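Local coordinates for SAM-dependent methyltransferase (Pyrococcus horikoshii, PDB 1WZN), which probably transfers methyl groups from S-adenosyl-L-methionine to an unspecified substrate, and is captured here with the spent cofactor S-adenosyl-L-homocysteine, at residues E10-T14 with G51-P55; V66-L71 with I90-D96. All coordinates share one frame; numbering follows the deposited sequence.

Interaction 1: E10-T14 with G51-P55; sequences EYYDT and GTGIP. With SAH (S-adenosyl-L-homocysteine), chain F.
Asp13 and Thr52 meet through one short hydrogen bond: Thr52 OG1 gives its proton to Asp13 OD1 at 2.7 Å, on the syn lone pair, the side facing OD2. The two side chains run past each other in opposite directions. Thr52 OG1 sits between its own backbone N and carbonyl carbon (chi1 64°), which turns the hydroxyl to the carboxylate and leaves the methyl for Tyr12. Thr52 CG2 lies 3.8 Å from Tyr12 CD2. Asp13 OD1 also lies in the plane of that ring, at its edge. With CG anti to the backbone N (chi1 -170°), Tyr12 runs obliquely past Thr52 toward the bound S-adenosyl-L-homocysteine. Its OH comes within 3.3 Å of the cofactor SD, probably near the site of the transferable methyl in S-adenosyl-L-methionine. Ile54 CD1 lies 4.1 Å from Tyr12 CE2 and 3.9 Å from the cofactor OXT, touching both the tyrosine edge and the carboxylate, which also meet each other. Gly51 CA passes 3.2 Å from the ribose O3', and a side chain there would run into the homocysteine part. Gly51 and Gly53 belong to the glycine-rich loop of the Rossmann-like methyltransferase fold, with Gly53 as N-cap of helix 54-61. Helix 73-85 flanks the contact, its Lys82 forming a salt bridge with Asp13 OD2 and Met75 touching both Tyr12 and Thr52, while helix 17-21 packs on Asp13 and Ile54.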
loop_
_atom_site.group_PDB
_atom_site.type_symbol
_atom_site.label_atom_id
_atom_site.label_comp_id
_atom_site.label_asym_id
_atom_site.label_seq_id
_atom_site.Cartn_x
_atom_site.Cartn_y
_atom_site.Cartn_z
ATOM N N GLU A 10 18.383 18.128 24.817
ATOM C CA GLU A 10 17.901 17.616 26.097
ATOM C C GLU A 10 16.803 16.554 25.949
ATOM O O GLU A 10 16.437 15.898 26.926
ATOM C CB GLU A 10 17.382 18.762 26.980
ATOM C CG GLU A 10 18.432 19.769 27.449
ATOM C CD GLU A 10 19.534 19.145 28.297
ATOM O OE1 GLU A 10 19.302 18.080 28.909
ATOM O OE2 GLU A 10 20.632 19.733 28.358
ATOM N N TYR A 11 16.284 16.379 24.734
ATOM C CA TYR A 11 15.240 15.387 24.482
ATOM C C TYR A 11 15.774 14.190 23.703
ATOM O O TYR A 11 15.057 13.215 23.484
ATOM C CB TYR A 11 14.081 16.014 23.694
ATOM C CG TYR A 11 13.360 17.118 24.434
ATOM C CD1 TYR A 11 12.424 16.828 25.427
ATOM C CD2 TYR A 11 13.642 18.456 24.163
ATOM C CE1 TYR A 11 11.786 17.849 26.136
ATOM C CE2 TYR A 11 13.009 19.482 24.866
ATOM C CZ TYR A 11 12.086 19.170 25.849
ATOM O OH TYR A 11 11.470 20.186 26.540
ATOM N N TYR A 12 17.033 14.261 23.284
ATOM C CA TYR A 12 17.632 13.174 22.512
ATOM C C TYR A 12 17.514 11.794 23.177
ATOM O O TYR A 12 17.109 10.822 22.539
ATOM C CB TYR A 12 19.114 13.476 22.235
ATOM C CG TYR A 12 19.748 12.520 21.242
ATOM C CD1 TYR A 12 19.633 12.734 19.862
ATOM C CD2 TYR A 12 20.431 11.389 21.677
ATOM C CE1 TYR A 12 20.186 11.839 18.949
ATOM C CE2 TYR A 12 20.985 10.487 20.771
ATOM C CZ TYR A 12 20.856 10.720 19.409
ATOM O OH TYR A 12 21.383 9.818 18.517
ATOM N N ASP A 13 17.878 11.699 24.453
ATOM C CA ASP A 13 17.811 10.422 25.153
ATOM C C ASP A 13 16.370 9.924 25.301
ATOM O O ASP A 13 16.130 8.721 25.387
ATOM C CB ASP A 13 18.488 10.523 26.530
ATOM C CG ASP A 13 20.009 10.609 26.426
ATOM O OD1 ASP A 13 20.523 10.591 25.287
ATOM O OD2 ASP A 13 20.687 10.692 27.474
ATOM N N THR A 14 15.423 10.852 25.326
ATOM C CA THR A 14 14.006 10.497 25.449
ATOM C C THR A 14 13.549 9.922 24.115
ATOM O O THR A 14 12.953 8.842 24.050
ATOM C CB THR A 14 13.166 11.734 25.791
ATOM O OG1 THR A 14 13.490 12.162 27.120
ATOM C CG2 THR A 14 11.664 11.428 25.688
ATOM N N GLY A 51 27.683 12.421 20.559
ATOM C CA GLY A 51 26.367 12.852 21.013
ATOM C C GLY A 51 26.255 12.926 22.528
ATOM O O GLY A 51 27.153 13.449 23.188
ATOM N N THR A 52 25.151 12.414 23.072
ATOM C CA THR A 52 24.919 12.399 24.517
ATOM C C THR A 52 25.724 11.292 25.198
ATOM O O THR A 52 25.563 11.032 26.394
ATOM C CB THR A 52 23.439 12.186 24.851
ATOM O OG1 THR A 52 23.035 10.890 24.391
ATOM C CG2 THR A 52 22.579 13.271 24.194
ATOM N N GLY A 53 26.578 10.634 24.422
ATOM C CA GLY A 53 27.439 9.595 24.961
ATOM C C GLY A 53 26.834 8.268 25.369
ATOM O O GLY A 53 27.383 7.585 26.241
ATOM N N ILE A 54 25.725 7.887 24.736
ATOM C CA ILE A 54 25.062 6.627 25.055
ATOM C C ILE A 54 26.048 5.450 25.031
ATOM O O ILE A 54 26.247 4.791 26.051
ATOM C CB ILE A 54 23.854 6.400 24.106
ATOM C CG1 ILE A 54 22.747 7.396 24.474
ATOM C CG2 ILE A 54 23.333 4.972 24.228
ATOM C CD1 ILE A 54 21.602 7.478 23.487
ATOM N N PRO A 55 26.683 5.168 23.877
ATOM C CA PRO A 55 27.624 4.041 23.914
ATOM C C PRO A 55 28.950 4.419 24.597
ATOM O O PRO A 55 29.669 3.556 25.102
ATOM C CB PRO A 55 27.799 3.685 22.434
ATOM C CG PRO A 55 27.621 5.014 21.750
ATOM C CD PRO A 55 26.451 5.624 22.493
HETATM N N SAH F . 27.111 8.454 18.699
HETATM C CA SAH F . 25.854 8.962 19.399
HETATM C CB SAH F . 25.078 10.034 18.685
HETATM C CG SAH F . 24.461 9.786 17.318
HETATM S SD SAH F . 23.698 11.391 16.806
HETATM C C SAH F . 24.955 7.675 19.679
HETATM O O SAH F . 25.354 6.550 19.325
HETATM O OXT SAH F . 23.836 7.896 20.291
HETATM C "C5'" SAH F . 24.787 12.020 15.586
HETATM C "C4'" SAH F . 25.899 12.979 16.237
HETATM O "O4'" SAH F . 26.650 13.408 15.097
HETATM C "C3'" SAH F . 25.391 14.259 16.858
HETATM O "O3'" SAH F . 25.724 14.310 18.246
HETATM C "C2'" SAH F . 26.073 15.382 15.973
HETATM O "O2'" SAH F . 26.356 16.562 16.714
HETATM C "C1'" SAH F . 27.304 14.666 15.446
HETATM N N9 SAH F . 27.895 15.158 14.345
HETATM C C8 SAH F . 27.446 15.384 13.051
HETATM N N7 SAH F . 28.322 15.877 12.238
HETATM C C5 SAH F . 29.496 16.013 13.030
HETATM C C6 SAH F . 30.805 16.499 12.702
HETATM N N6 SAH F . 31.153 16.943 11.486
HETATM N N1 SAH F . 31.707 16.480 13.745
HETATM C C2 SAH F . 31.393 16.037 14.997
HETATM N N3 SAH F . 30.147 15.562 15.348
HETATM C C4 SAH F . 29.253 15.581 14.321
#

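Interaction 2: V66-L71 with I90-D96; sequences VVGLDL and IEFLQGD. With SAH (S-adenosyl-L-homocysteine), chain F.
Strands 66-70 and 91-94 run parallel at 21°, with Gly68 at their centre: its N donates to Glu91 O (2.8 Å) and its O accepts from Leu93 N (2.7 Å). Val67, Leu69, Glu91 and Leu93 share one face, where the side chains of Val67 and Leu93 cross, with Val67 CG1 3.7 Å from Leu93 CD1, and Leu69 CD1 packs on Leu93 CB. On the other face, Phe92 CD1 lies near Gly68, where a side chain would collide with the ring; Ile90 CG2 covers one face of that ring near its rim. Gln94, bent at chi2 (-74°), turns alongside Leu71, and NE2 bonds to Leu71 O at 2.8 Å, the acceptor nearly in its amide plane. At the C-terminal end of its strand, Asp70 takes both ribose hydroxyls, O2' on OD1 (2.7 Å) and O3' on OD2 (2.6 Å). Just past the strands, Leu71 CB lies 3.5 Å from adenine C2 and Asp96 OD1 accepts adenine N6 almost straight, at 173°. An asparagine in place of Asp70 would probably leave one ribose hydroxyl without its acceptor. Acidic groups thus read the ribose diol and adenine amine, as in class I methyltransferases; the paired strands probably help set their spacing.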
loop_
_atom_site.group_PDB
_atom_site.type_symbol
_atom_site.label_atom_id
_atom_site.label_comp_id
_atom_site.label_asym_id
_atom_site.label_seq_id
_atom_site.Cartn_x
_atom_site.Cartn_y
_atom_site.Cartn_z
ATOM N N VAL A 66 38.053 6.388 27.509
ATOM C CA VAL A 66 37.385 6.958 26.344
ATOM C C VAL A 66 37.447 8.466 26.197
ATOM O O VAL A 66 37.373 9.208 27.180
ATOM C CB VAL A 66 35.895 6.539 26.345
ATOM C CG1 VAL A 66 35.234 6.884 25.012
ATOM C CG2 VAL A 66 35.790 5.050 26.640
ATOM N N VAL A 67 37.609 8.904 24.953
ATOM C CA VAL A 67 37.621 10.322 24.608
ATOM C C VAL A 67 36.443 10.481 23.643
ATOM O O VAL A 67 36.381 9.786 22.634
ATOM C CB VAL A 67 38.918 10.721 23.874
ATOM C CG1 VAL A 67 38.822 12.165 23.383
ATOM C CG2 VAL A 67 40.118 10.557 24.813
ATOM N N GLY A 68 35.502 11.368 23.962
ATOM C CA GLY A 68 34.356 11.566 23.084
ATOM C C GLY A 68 34.430 12.926 22.422
ATOM O O GLY A 68 34.753 13.911 23.079
ATOM N N LEU A 69 34.143 12.983 21.125
ATOM C CA LEU A 69 34.192 14.239 20.386
ATOM C C LEU A 69 32.866 14.506 19.682
ATOM O O LEU A 69 32.303 13.618 19.047
ATOM C CB LEU A 69 35.308 14.183 19.333
ATOM C CG LEU A 69 35.406 15.362 18.362
ATOM C CD1 LEU A 69 36.030 16.562 19.059
ATOM C CD2 LEU A 69 36.248 14.959 17.169
ATOM N N ASP A 70 32.358 15.727 19.800
ATOM C CA ASP A 70 31.121 16.066 19.113
ATOM C C ASP A 70 31.129 17.525 18.693
ATOM O O ASP A 70 31.723 18.383 19.350
ATOM C CB ASP A 70 29.891 15.750 19.983
ATOM C CG ASP A 70 28.614 15.620 19.157
ATOM O OD1 ASP A 70 27.994 16.655 18.850
ATOM O OD2 ASP A 70 28.243 14.479 18.796
ATOM N N LEU A 71 30.479 17.794 17.570
ATOM C CA LEU A 71 30.401 19.137 17.032
ATOM C C LEU A 71 29.546 20.056 17.900
ATOM O O LEU A 71 29.811 21.254 17.994
ATOM C CB LEU A 71 29.809 19.089 15.615
ATOM C CG LEU A 71 29.703 20.403 14.837
ATOM C CD1 LEU A 71 31.095 20.997 14.637
ATOM C CD2 LEU A 71 29.044 20.136 13.484
ATOM N N ILE A 90 35.440 10.460 31.591
ATOM C CA ILE A 90 35.541 10.496 30.135
ATOM C C ILE A 90 35.932 11.901 29.717
ATOM O O ILE A 90 35.443 12.878 30.278
ATOM C CB ILE A 90 34.180 10.166 29.460
ATOM C CG1 ILE A 90 33.734 8.751 29.841
ATOM C CG2 ILE A 90 34.298 10.318 27.940
ATOM C CD1 ILE A 90 32.291 8.422 29.455
ATOM N N GLU A 91 36.825 12.002 28.745
ATOM C CA GLU A 91 37.236 13.303 28.252
ATOM C C GLU A 91 36.337 13.649 27.061
ATOM O O GLU A 91 36.439 13.031 25.998
ATOM C CB GLU A 91 38.709 13.272 27.816
ATOM C CG GLU A 91 39.159 14.519 27.060
ATOM C CD GLU A 91 40.645 14.521 26.747
ATOM O OE1 GLU A 91 41.219 13.431 26.528
ATOM O OE2 GLU A 91 41.236 15.620 26.705
ATOM N N PHE A 92 35.442 14.613 27.252
ATOM C CA PHE A 92 34.546 15.043 26.182
ATOM C C PHE A 92 35.098 16.321 25.552
ATOM O O PHE A 92 35.429 17.281 26.254
ATOM C CB PHE A 92 33.133 15.272 26.734
ATOM C CG PHE A 92 32.369 13.998 26.979
ATOM C CD1 PHE A 92 31.954 13.206 25.908
ATOM C CD2 PHE A 92 32.080 13.576 28.273
ATOM C CE1 PHE A 92 31.257 12.007 26.124
ATOM C CE2 PHE A 92 31.389 12.388 28.501
ATOM C CZ PHE A 92 30.975 11.599 27.426
ATOM N N LEU A 93 35.198 16.318 24.226
ATOM C CA LEU A 93 35.740 17.448 23.475
ATOM C C LEU A 93 34.786 17.916 22.386
ATOM O O LEU A 93 34.098 17.105 21.769
ATOM C CB LEU A 93 37.046 17.035 22.791
ATOM C CG LEU A 93 38.129 16.367 23.639
ATOM C CD1 LEU A 93 39.198 15.760 22.736
ATOM C CD2 LEU A 93 38.725 17.393 24.575
ATOM N N GLN A 94 34.776 19.221 22.134
ATOM C CA GLN A 94 33.939 19.774 21.076
ATOM C C GLN A 94 34.827 19.951 19.860
ATOM O O GLN A 94 35.986 20.359 19.980
ATOM C CB GLN A 94 33.356 21.128 21.486
ATOM C CG GLN A 94 32.382 21.747 20.461
ATOM C CD GLN A 94 33.075 22.301 19.222
ATOM O OE1 GLN A 94 34.128 22.936 19.321
ATOM N NE2 GLN A 94 32.477 22.078 18.050
ATOM N N GLY A 95 34.290 19.635 18.689
ATOM C CA GLY A 95 35.059 19.777 17.470
ATOM C C GLY A 95 34.443 18.991 16.333
ATOM O O GLY A 95 33.555 18.161 16.542
ATOM N N ASP A 96 34.928 19.261 15.128
ATOM C CA ASP A 96 34.467 18.602 13.912
ATOM C C ASP A 96 35.324 17.348 13.720
ATOM O O ASP A 96 36.559 17.420 13.801
ATOM C CB ASP A 96 34.673 19.559 12.732
ATOM C CG ASP A 96 34.024 19.075 11.448
ATOM O OD1 ASP A 96 33.900 17.851 11.244
ATOM O OD2 ASP A 96 33.658 19.938 10.625
HETATM N N SAH F . 27.111 8.454 18.699
HETATM C CA SAH F . 25.854 8.962 19.399
HETATM C CB SAH F . 25.078 10.034 18.685
HETATM C CG SAH F . 24.461 9.786 17.318
HETATM S SD SAH F . 23.698 11.391 16.806
HETATM C C SAH F . 24.955 7.675 19.679
HETATM O O SAH F . 25.354 6.550 19.325
HETATM O OXT SAH F . 23.836 7.896 20.291
HETATM C "C5'" SAH F . 24.787 12.020 15.586
HETATM C "C4'" SAH F . 25.899 12.979 16.237
HETATM O "O4'" SAH F . 26.650 13.408 15.097
HETATM C "C3'" SAH F . 25.391 14.259 16.858
HETATM O "O3'" SAH F . 25.724 14.310 18.246
HETATM C "C2'" SAH F . 26.073 15.382 15.973
HETATM O "O2'" SAH F . 26.356 16.562 16.714
HETATM C "C1'" SAH F . 27.304 14.666 15.446
HETATM N N9 SAH F . 27.895 15.158 14.345
HETATM C C8 SAH F . 27.446 15.384 13.051
HETATM N N7 SAH F . 28.322 15.877 12.238
HETATM C C5 SAH F . 29.496 16.013 13.030
HETATM C C6 SAH F . 30.805 16.499 12.702
HETATM N N6 SAH F . 31.153 16.943 11.486
HETATM N N1 SAH F . 31.707 16.480 13.745
HETATM C C2 SAH F . 31.393 16.037 14.997
HETATM N N3 SAH F . 30.147 15.562 15.348
HETATM C C4 SAH F . 29.253 15.581 14.321
#

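Overall arrangement
From the N terminus, interaction 1 comes first: residues 51-55 come back to 10-14, closing a loop that holds helices 17-21 and 23-36 and strand 44-48. The chain then runs through helix 54-61 into strand 65-70, and interaction 2 closes a second loop across helix 73-85, a beta-alpha-beta unit ending at strand 91-94, at one edge of the sheet. The two loops follow in series, neither nested nor crossed. They touch where Gly51 N probably donates to Asp70 OD2 at 2.8 Å. Interaction 1 joins the N-terminal helical region to the glycine-rich loop beside the homocysteine, whereas interaction 2 forms the sheet edge whose C-terminal ends meet ribose and adenine. Their centres are about 14 Å apart.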